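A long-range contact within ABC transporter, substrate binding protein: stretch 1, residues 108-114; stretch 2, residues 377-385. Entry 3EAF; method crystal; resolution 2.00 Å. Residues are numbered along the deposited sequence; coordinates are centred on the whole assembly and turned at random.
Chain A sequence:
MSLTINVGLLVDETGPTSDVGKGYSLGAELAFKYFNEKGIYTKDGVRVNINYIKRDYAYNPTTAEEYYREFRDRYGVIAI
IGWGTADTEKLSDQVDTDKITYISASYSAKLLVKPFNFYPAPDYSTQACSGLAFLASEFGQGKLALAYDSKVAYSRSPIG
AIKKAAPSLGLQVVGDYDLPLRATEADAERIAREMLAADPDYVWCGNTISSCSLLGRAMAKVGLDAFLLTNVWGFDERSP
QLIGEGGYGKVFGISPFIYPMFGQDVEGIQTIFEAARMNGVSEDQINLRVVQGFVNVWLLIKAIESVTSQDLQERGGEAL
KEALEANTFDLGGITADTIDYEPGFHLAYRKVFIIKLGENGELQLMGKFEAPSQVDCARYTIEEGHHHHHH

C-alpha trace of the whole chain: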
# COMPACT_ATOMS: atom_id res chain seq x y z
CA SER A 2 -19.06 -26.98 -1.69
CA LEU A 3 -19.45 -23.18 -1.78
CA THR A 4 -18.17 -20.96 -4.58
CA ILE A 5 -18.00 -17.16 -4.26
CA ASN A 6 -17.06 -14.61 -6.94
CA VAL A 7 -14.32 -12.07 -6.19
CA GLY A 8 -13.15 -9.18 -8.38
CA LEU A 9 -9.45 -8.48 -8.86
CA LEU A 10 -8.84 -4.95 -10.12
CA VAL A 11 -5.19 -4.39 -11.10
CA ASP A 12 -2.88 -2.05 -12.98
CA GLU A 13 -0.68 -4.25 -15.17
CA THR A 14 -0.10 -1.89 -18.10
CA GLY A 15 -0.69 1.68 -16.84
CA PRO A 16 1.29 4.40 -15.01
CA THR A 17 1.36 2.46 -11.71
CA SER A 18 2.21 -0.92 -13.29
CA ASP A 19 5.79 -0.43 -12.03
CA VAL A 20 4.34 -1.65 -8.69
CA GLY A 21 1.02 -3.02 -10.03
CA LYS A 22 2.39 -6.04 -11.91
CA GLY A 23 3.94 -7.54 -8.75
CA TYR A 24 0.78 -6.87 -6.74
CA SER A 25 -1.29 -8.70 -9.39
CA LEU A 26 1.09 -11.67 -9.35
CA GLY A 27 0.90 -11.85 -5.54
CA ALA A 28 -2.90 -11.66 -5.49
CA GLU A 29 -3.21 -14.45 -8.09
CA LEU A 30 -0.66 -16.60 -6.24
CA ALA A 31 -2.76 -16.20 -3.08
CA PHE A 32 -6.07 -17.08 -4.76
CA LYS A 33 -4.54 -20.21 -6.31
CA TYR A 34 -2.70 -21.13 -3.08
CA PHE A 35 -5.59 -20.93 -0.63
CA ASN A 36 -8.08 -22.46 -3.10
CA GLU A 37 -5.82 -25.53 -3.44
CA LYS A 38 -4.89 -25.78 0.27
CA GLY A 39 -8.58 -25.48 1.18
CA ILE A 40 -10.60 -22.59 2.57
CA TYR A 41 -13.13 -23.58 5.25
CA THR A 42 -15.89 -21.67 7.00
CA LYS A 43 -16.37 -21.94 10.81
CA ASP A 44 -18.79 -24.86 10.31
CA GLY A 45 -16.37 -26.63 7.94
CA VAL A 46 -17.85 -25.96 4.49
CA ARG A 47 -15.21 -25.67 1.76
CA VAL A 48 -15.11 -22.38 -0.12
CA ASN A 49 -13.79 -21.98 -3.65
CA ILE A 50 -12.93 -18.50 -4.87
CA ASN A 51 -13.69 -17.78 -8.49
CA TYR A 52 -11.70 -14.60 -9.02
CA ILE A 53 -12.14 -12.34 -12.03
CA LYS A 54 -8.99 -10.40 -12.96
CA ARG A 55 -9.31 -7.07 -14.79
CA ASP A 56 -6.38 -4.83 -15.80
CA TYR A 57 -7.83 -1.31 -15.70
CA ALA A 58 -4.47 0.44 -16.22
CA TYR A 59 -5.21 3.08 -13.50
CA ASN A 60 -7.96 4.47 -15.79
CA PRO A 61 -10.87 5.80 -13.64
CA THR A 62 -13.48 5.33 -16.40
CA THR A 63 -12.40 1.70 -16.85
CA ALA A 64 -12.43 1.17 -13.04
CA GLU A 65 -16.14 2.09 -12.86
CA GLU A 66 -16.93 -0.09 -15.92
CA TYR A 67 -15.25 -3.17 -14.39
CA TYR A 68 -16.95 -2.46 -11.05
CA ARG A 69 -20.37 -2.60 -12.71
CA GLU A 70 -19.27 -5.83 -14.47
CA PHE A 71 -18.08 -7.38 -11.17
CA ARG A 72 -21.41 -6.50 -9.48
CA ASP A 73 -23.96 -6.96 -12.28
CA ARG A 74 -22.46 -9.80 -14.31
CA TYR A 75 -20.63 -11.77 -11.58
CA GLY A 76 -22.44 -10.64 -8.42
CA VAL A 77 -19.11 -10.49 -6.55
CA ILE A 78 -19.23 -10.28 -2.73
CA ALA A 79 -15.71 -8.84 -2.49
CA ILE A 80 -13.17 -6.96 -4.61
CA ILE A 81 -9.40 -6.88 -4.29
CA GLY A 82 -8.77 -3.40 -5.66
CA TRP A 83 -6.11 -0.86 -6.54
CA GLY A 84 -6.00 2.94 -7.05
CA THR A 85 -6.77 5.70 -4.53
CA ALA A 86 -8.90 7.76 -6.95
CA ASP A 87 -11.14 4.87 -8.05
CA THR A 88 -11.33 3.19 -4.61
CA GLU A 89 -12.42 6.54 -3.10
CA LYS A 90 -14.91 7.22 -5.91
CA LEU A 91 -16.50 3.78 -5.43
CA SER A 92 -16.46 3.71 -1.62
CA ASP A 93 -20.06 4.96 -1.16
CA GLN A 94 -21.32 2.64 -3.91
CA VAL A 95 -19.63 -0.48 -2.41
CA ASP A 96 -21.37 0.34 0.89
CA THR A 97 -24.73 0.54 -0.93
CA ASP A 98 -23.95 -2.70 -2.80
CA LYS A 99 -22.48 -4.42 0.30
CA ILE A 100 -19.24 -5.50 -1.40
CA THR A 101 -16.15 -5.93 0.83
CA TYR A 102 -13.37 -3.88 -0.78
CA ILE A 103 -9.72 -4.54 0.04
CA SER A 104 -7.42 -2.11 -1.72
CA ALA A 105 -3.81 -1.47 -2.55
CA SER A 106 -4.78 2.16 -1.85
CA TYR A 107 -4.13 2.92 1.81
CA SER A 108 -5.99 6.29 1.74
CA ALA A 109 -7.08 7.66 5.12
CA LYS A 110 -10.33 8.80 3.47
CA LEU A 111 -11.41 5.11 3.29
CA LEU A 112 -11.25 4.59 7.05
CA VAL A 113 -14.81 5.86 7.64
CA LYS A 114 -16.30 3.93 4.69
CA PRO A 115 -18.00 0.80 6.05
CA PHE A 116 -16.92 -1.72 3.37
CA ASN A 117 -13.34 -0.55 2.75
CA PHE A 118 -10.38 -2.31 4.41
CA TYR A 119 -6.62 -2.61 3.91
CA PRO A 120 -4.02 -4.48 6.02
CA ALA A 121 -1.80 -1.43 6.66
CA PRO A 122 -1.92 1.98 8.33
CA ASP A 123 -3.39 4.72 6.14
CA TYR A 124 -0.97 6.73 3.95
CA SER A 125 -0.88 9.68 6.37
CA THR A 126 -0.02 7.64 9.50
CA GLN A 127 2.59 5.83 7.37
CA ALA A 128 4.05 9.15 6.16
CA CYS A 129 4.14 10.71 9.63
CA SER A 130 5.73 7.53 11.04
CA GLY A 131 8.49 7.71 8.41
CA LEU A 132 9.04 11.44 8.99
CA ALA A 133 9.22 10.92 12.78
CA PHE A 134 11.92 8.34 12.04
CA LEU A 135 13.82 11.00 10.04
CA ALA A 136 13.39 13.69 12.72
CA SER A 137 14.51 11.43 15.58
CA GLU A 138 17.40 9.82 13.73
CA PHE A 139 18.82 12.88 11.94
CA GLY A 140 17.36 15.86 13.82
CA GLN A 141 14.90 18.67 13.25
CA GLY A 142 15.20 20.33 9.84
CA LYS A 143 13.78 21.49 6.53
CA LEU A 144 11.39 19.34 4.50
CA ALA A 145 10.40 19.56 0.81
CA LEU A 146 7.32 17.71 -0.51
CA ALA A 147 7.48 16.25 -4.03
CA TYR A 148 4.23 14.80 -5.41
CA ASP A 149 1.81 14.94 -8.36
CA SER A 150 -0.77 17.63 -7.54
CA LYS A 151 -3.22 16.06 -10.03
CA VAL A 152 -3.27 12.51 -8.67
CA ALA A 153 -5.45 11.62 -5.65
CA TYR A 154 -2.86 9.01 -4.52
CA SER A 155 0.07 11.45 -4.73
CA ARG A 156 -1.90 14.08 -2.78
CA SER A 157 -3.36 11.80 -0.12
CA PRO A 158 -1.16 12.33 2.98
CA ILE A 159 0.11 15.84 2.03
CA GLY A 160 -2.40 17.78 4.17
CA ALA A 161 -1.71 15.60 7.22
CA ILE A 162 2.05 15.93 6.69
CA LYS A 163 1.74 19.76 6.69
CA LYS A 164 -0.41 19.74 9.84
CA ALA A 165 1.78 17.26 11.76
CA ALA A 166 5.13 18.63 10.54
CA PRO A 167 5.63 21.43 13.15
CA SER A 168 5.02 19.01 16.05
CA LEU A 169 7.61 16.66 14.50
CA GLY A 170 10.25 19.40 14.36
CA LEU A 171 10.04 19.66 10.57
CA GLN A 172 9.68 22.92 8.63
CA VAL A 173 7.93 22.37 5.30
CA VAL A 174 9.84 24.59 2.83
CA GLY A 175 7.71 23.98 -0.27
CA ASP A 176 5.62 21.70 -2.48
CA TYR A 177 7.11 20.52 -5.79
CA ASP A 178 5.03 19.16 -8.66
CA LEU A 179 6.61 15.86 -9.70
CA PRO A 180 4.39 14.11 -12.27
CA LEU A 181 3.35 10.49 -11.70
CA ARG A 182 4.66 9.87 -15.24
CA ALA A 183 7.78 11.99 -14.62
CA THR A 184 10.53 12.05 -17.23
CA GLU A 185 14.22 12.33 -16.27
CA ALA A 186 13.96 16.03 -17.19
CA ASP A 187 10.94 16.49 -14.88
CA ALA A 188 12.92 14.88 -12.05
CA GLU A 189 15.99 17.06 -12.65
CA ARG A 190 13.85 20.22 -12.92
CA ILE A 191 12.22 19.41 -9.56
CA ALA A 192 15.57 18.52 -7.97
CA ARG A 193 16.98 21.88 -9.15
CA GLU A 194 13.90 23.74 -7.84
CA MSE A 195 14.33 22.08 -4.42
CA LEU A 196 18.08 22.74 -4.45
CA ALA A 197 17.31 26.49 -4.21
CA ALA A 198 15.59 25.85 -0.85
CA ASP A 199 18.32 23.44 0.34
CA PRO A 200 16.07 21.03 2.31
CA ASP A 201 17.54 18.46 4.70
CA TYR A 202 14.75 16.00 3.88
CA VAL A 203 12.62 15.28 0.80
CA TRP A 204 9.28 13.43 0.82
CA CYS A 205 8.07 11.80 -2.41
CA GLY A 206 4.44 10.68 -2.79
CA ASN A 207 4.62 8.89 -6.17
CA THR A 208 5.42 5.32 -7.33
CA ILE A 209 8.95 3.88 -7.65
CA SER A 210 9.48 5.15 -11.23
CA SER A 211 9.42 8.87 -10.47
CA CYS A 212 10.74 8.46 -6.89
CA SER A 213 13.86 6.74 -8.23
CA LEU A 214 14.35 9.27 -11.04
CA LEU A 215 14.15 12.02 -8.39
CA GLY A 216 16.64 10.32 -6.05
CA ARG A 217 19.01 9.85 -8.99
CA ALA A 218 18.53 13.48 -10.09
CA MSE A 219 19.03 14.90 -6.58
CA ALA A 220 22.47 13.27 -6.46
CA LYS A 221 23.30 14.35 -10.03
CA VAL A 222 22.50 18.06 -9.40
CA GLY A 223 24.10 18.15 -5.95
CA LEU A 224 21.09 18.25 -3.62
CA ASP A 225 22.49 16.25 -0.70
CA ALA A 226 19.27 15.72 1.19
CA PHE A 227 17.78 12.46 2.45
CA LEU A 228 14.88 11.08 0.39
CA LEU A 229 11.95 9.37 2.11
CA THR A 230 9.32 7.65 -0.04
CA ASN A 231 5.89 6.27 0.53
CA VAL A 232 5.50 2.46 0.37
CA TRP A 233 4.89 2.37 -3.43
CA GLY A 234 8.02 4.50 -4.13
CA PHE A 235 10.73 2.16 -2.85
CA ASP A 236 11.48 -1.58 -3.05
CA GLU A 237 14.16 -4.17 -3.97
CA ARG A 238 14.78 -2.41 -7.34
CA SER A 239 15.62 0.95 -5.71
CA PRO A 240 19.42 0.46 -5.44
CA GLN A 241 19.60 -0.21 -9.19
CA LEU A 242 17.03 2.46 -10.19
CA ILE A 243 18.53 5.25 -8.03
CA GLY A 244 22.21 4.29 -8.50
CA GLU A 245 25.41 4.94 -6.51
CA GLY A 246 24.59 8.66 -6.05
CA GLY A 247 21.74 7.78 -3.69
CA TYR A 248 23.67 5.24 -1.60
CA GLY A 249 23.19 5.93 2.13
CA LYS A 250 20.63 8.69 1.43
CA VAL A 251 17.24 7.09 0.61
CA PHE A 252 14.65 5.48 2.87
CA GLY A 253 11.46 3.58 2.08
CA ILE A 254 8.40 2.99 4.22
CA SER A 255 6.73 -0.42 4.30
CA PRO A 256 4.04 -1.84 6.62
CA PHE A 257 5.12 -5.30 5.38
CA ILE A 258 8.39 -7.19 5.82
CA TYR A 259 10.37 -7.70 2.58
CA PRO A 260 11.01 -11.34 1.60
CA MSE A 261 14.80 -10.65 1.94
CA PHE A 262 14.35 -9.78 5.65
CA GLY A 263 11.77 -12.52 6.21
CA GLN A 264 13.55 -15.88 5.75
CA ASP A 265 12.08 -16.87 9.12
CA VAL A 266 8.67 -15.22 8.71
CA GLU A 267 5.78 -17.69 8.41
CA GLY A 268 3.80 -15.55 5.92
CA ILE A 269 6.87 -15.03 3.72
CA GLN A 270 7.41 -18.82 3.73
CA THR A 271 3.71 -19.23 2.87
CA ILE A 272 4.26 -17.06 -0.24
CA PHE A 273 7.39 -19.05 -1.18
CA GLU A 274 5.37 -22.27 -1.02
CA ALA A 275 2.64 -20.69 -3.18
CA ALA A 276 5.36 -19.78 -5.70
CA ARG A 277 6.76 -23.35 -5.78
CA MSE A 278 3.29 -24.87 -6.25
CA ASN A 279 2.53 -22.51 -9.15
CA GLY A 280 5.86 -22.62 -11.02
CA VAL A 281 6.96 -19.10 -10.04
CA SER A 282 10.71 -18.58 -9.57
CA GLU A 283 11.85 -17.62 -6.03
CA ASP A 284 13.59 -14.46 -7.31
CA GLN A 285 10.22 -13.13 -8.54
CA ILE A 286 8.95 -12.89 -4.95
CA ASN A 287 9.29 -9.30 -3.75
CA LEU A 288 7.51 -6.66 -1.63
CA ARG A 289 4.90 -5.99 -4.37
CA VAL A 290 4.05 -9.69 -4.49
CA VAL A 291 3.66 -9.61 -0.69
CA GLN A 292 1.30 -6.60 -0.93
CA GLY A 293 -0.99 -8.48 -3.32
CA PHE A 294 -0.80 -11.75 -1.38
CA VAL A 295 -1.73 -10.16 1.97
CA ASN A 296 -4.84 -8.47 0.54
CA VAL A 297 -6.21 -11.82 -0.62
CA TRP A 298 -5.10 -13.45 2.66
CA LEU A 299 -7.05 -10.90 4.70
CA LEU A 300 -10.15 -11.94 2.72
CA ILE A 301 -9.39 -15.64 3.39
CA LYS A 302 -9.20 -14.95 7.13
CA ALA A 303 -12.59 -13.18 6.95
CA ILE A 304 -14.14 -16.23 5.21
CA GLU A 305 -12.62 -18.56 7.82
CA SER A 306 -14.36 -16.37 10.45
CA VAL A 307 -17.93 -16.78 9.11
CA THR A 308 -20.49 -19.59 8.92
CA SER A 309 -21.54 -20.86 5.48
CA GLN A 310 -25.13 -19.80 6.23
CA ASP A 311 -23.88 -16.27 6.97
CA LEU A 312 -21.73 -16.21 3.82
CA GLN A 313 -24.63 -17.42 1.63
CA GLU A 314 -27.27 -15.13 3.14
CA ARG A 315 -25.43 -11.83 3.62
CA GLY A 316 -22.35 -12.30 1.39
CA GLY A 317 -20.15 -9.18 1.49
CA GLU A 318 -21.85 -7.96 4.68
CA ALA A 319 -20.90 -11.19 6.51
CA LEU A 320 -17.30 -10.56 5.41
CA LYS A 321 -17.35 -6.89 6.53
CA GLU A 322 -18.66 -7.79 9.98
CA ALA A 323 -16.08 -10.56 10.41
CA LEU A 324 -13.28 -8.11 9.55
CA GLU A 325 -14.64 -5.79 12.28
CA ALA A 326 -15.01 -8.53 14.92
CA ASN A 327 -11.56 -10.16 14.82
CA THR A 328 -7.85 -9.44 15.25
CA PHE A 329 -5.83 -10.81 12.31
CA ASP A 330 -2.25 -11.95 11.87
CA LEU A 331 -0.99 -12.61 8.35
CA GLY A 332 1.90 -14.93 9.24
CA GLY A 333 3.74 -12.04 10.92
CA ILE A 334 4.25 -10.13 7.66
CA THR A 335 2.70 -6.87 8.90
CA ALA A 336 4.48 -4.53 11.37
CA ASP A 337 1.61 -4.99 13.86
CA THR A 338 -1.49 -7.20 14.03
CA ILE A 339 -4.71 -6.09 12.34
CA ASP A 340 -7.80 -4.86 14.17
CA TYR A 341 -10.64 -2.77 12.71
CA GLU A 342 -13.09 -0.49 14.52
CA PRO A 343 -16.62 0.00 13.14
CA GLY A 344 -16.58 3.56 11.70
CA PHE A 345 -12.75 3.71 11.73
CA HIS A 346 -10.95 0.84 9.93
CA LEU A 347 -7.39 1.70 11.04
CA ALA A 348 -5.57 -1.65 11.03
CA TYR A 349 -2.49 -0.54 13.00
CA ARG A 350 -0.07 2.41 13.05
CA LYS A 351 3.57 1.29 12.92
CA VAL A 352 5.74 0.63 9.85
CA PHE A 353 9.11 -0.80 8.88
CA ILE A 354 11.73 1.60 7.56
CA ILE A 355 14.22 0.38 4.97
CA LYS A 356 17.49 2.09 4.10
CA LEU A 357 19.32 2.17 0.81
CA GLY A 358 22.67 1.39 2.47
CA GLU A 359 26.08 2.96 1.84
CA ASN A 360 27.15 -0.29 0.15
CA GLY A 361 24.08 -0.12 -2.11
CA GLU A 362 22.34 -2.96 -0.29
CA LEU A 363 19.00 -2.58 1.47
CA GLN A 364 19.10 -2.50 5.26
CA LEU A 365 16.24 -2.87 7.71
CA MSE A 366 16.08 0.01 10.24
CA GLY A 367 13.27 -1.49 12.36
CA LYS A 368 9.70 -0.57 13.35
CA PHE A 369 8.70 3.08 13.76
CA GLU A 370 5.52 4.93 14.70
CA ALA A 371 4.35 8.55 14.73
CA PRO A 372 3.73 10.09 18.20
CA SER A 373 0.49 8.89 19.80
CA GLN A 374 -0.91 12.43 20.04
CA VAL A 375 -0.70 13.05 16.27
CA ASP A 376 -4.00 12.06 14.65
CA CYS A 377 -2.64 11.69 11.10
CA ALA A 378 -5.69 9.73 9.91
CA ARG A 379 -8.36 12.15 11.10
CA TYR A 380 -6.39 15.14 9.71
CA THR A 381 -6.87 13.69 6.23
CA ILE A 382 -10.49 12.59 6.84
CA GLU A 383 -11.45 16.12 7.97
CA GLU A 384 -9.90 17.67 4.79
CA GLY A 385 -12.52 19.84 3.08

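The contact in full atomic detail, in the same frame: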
# COMPACT_ATOMS: atom_id res chain seq x y z
N SER A 108 -5.46 4.95 1.43
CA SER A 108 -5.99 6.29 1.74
C SER A 108 -6.74 6.38 3.07
O SER A 108 -7.63 5.57 3.34
CB SER A 108 -6.92 6.78 0.62
OG SER A 108 -7.59 7.97 1.02
N ALA A 109 -6.41 7.41 3.85
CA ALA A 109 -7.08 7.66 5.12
C ALA A 109 -8.57 7.97 4.95
O ALA A 109 -9.37 7.71 5.86
CB ALA A 109 -6.38 8.79 5.89
N LYS A 110 -8.94 8.50 3.79
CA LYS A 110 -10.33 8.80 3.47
C LYS A 110 -11.24 7.55 3.45
O LYS A 110 -12.46 7.67 3.61
CB LYS A 110 -10.42 9.59 2.15
CG LYS A 110 -9.71 10.94 2.22
CD LYS A 110 -9.95 11.81 1.00
CE LYS A 110 -9.41 13.22 1.22
NZ LYS A 110 -9.50 14.06 -0.02
N LEU A 111 -10.66 6.36 3.32
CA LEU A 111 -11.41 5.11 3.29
C LEU A 111 -11.79 4.66 4.69
O LEU A 111 -12.72 3.81 4.78
CB LEU A 111 -10.59 4.02 2.59
CG LEU A 111 -10.30 4.24 1.10
CD1 LEU A 111 -9.36 3.16 0.58
CD2 LEU A 111 -11.59 4.27 0.30
N LEU A 112 -11.10 5.10 5.68
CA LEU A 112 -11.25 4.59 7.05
C LEU A 112 -12.67 4.66 7.61
O LEU A 112 -13.05 3.82 8.41
CB LEU A 112 -10.26 5.30 8.00
CG LEU A 112 -8.77 5.11 7.72
CD1 LEU A 112 -7.92 6.08 8.52
CD2 LEU A 112 -8.32 3.68 7.97
N VAL A 113 -13.44 5.66 7.17
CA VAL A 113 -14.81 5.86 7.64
C VAL A 113 -15.86 5.23 6.71
O VAL A 113 -17.07 5.34 6.96
CB VAL A 113 -15.13 7.37 7.86
CG1 VAL A 113 -14.32 7.93 9.01
CG2 VAL A 113 -14.89 8.18 6.57
N LYS A 114 -15.40 4.57 5.65
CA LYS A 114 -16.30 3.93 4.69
C LYS A 114 -16.49 2.48 5.11
O LYS A 114 -15.52 1.74 5.23
CB LYS A 114 -15.73 4.03 3.27
CG LYS A 114 -15.39 5.45 2.80
CD LYS A 114 -16.65 6.29 2.63
CE LYS A 114 -16.32 7.67 2.06
NZ LYS A 114 -17.48 8.60 2.16
N CYS A 377 -2.91 11.63 12.54
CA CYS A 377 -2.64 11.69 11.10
C CYS A 377 -3.87 11.34 10.26
O CYS A 377 -4.21 12.05 9.31
CB CYS A 377 -1.50 10.74 10.74
SG CYS A 377 -0.26 10.51 12.03
N ALA A 378 -4.53 10.24 10.63
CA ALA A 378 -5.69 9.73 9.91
C ALA A 378 -6.81 10.75 9.86
O ALA A 378 -7.28 11.11 8.78
CB ALA A 378 -6.17 8.44 10.54
N ARG A 379 -7.24 11.22 11.03
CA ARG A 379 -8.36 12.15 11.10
C ARG A 379 -8.06 13.51 10.46
O ARG A 379 -8.98 14.16 9.96
CB ARG A 379 -8.90 12.28 12.52
CG ARG A 379 -9.64 11.02 12.95
CD ARG A 379 -10.40 11.19 14.26
NE ARG A 379 -11.01 9.94 14.69
CZ ARG A 379 -10.37 8.97 15.34
NH1 ARG A 379 -9.08 9.10 15.64
NH2 ARG A 379 -11.02 7.86 15.68
N TYR A 380 -6.79 13.92 10.43
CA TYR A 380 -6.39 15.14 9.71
C TYR A 380 -6.82 15.05 8.25
O TYR A 380 -7.39 16.00 7.71
CB TYR A 380 -4.87 15.37 9.77
CG TYR A 380 -4.28 15.63 11.14
CD1 TYR A 380 -5.08 15.96 12.24
CD2 TYR A 380 -2.90 15.57 11.33
CE1 TYR A 380 -4.52 16.19 13.50
CE2 TYR A 380 -2.34 15.81 12.58
CZ TYR A 380 -3.15 16.12 13.66
OH TYR A 380 -2.58 16.36 14.89
N THR A 381 -6.55 13.90 7.64
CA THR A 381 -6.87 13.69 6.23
C THR A 381 -8.38 13.54 6.02
O THR A 381 -8.92 14.09 5.06
CB THR A 381 -6.10 12.47 5.67
OG1 THR A 381 -4.70 12.66 5.88
CG2 THR A 381 -6.36 12.29 4.17
N ILE A 382 -9.04 12.81 6.92
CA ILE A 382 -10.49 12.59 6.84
C ILE A 382 -11.25 13.93 6.89
O ILE A 382 -12.20 14.14 6.12
CB ILE A 382 -10.98 11.63 7.95
CG1 ILE A 382 -10.40 10.23 7.74
CG2 ILE A 382 -12.50 11.57 7.99
CD1 ILE A 382 -10.28 9.39 9.00
N GLU A 383 -10.81 14.82 7.78
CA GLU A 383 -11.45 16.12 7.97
C GLU A 383 -11.15 17.15 6.86
O GLU A 383 -11.74 18.23 6.83
CB GLU A 383 -11.12 16.68 9.37
CG GLU A 383 -11.83 15.92 10.50
CD GLU A 383 -11.23 16.16 11.89
OE1 GLU A 383 -10.39 17.08 12.05
OE2 GLU A 383 -11.60 15.41 12.83
N GLU A 384 -10.24 16.80 5.94
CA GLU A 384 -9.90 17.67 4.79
C GLU A 384 -11.09 18.04 3.92
O GLU A 384 -11.72 17.16 3.31
CB GLU A 384 -8.82 17.01 3.91
CG GLU A 384 -7.46 17.63 4.05
CD GLU A 384 -6.36 16.78 3.44
OE1 GLU A 384 -6.49 16.35 2.27
OE2 GLU A 384 -5.36 16.54 4.13
N GLY A 385 -11.38 19.33 3.85
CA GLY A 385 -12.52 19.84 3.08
C GLY A 385 -13.79 19.95 3.91
O GLY A 385 -13.75 19.95 5.14

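This is a small, largely apolar packing contact in which a short 3-10 segment and the turn after it lie against one side of a helix near the end of the chain, with no hydrogen bond or salt bridge between them. The touching residues are at least 266 positions apart in sequence. Together the two stretches bury 346 Å² of surface.

The backbones come close. The CA atoms of Ala-109 and Ala-378 are 5.4 Å apart, and those of Lys-110 and Ile-382 are 5.1 Å apart. Small side chains at Ala-109 and Ala-378 suit this spacing. Ala-109 points its CB toward the helix, where the methyl sits 3.7 Å from CB of Thr-381 and 3.8 Å from the carbonyl O of Ala-378. That carbonyl is not left unpaired, because it accepts a hydrogen bond from N of Ile-382 within the helix.

Ile-382 loses the most area to the contact, 76 Å². Its CA-to-CB bond points sideways, but the end of the side chain comes nearer to the other stretch. Its chi1 is m and its chi2 is t. CG1 of Ile-382 lies 3.3 Å from O of Ala-109, the closest approach between the stretches. CG1 is an aliphatic carbon, so this is a packing contact and not a hydrogen bond. The oxygen has a polar partner already: N of Leu-112 donates to O of Ala-109 at 3.1 Å.

Leu-112 and Val-113 extend the apolar surface. Both point toward the helix. CD1 of Leu-112 reaches CB of Ala-378 at 3.6 Å and CD1 of Ile-382 at 4.1 Å. Leu-112 is buried, as fits a branched hydrocarbon side chain. Val-113 is exposed, and its contact is looser: its CG1 is 4.2 Å from CG2 of Ile-382. Leu-112 and Val-113 are the middle residues of a type I turn from Leu-111 to Lys-114, closed by a 2.9 Å hydrogen bond from N of Lys-114 to O of Leu-111. Leu-111 points away from the helix and takes no part.

Thr-381 is buried and points toward the 3-10 segment. Its carbon atoms pack there, while its OG1 is hydrogen-bonded elsewhere in the structure. Lys-110 runs alongside, with chi1 m and the remaining chi angles t. This extended shape carries its aliphatic part past Thr-381: CG of Lys-110 is 4.1 Å from CG2 of Thr-381, and CE of Lys-110 is 4.0 Å from O of Thr-381. NZ of Lys-110 ends 4.4 Å from OE1 of Glu-384. The opposite charges are near each other, but too far apart for a salt bridge. A long side chain with a charged tip suits this partly exposed position.

Ser-108 supports the first stretch from within. Its OG accepts a 3.1 Å hydrogen bond from N of Lys-110, and its carbonyl O accepts another of 3.1 Å from N of Leu-111.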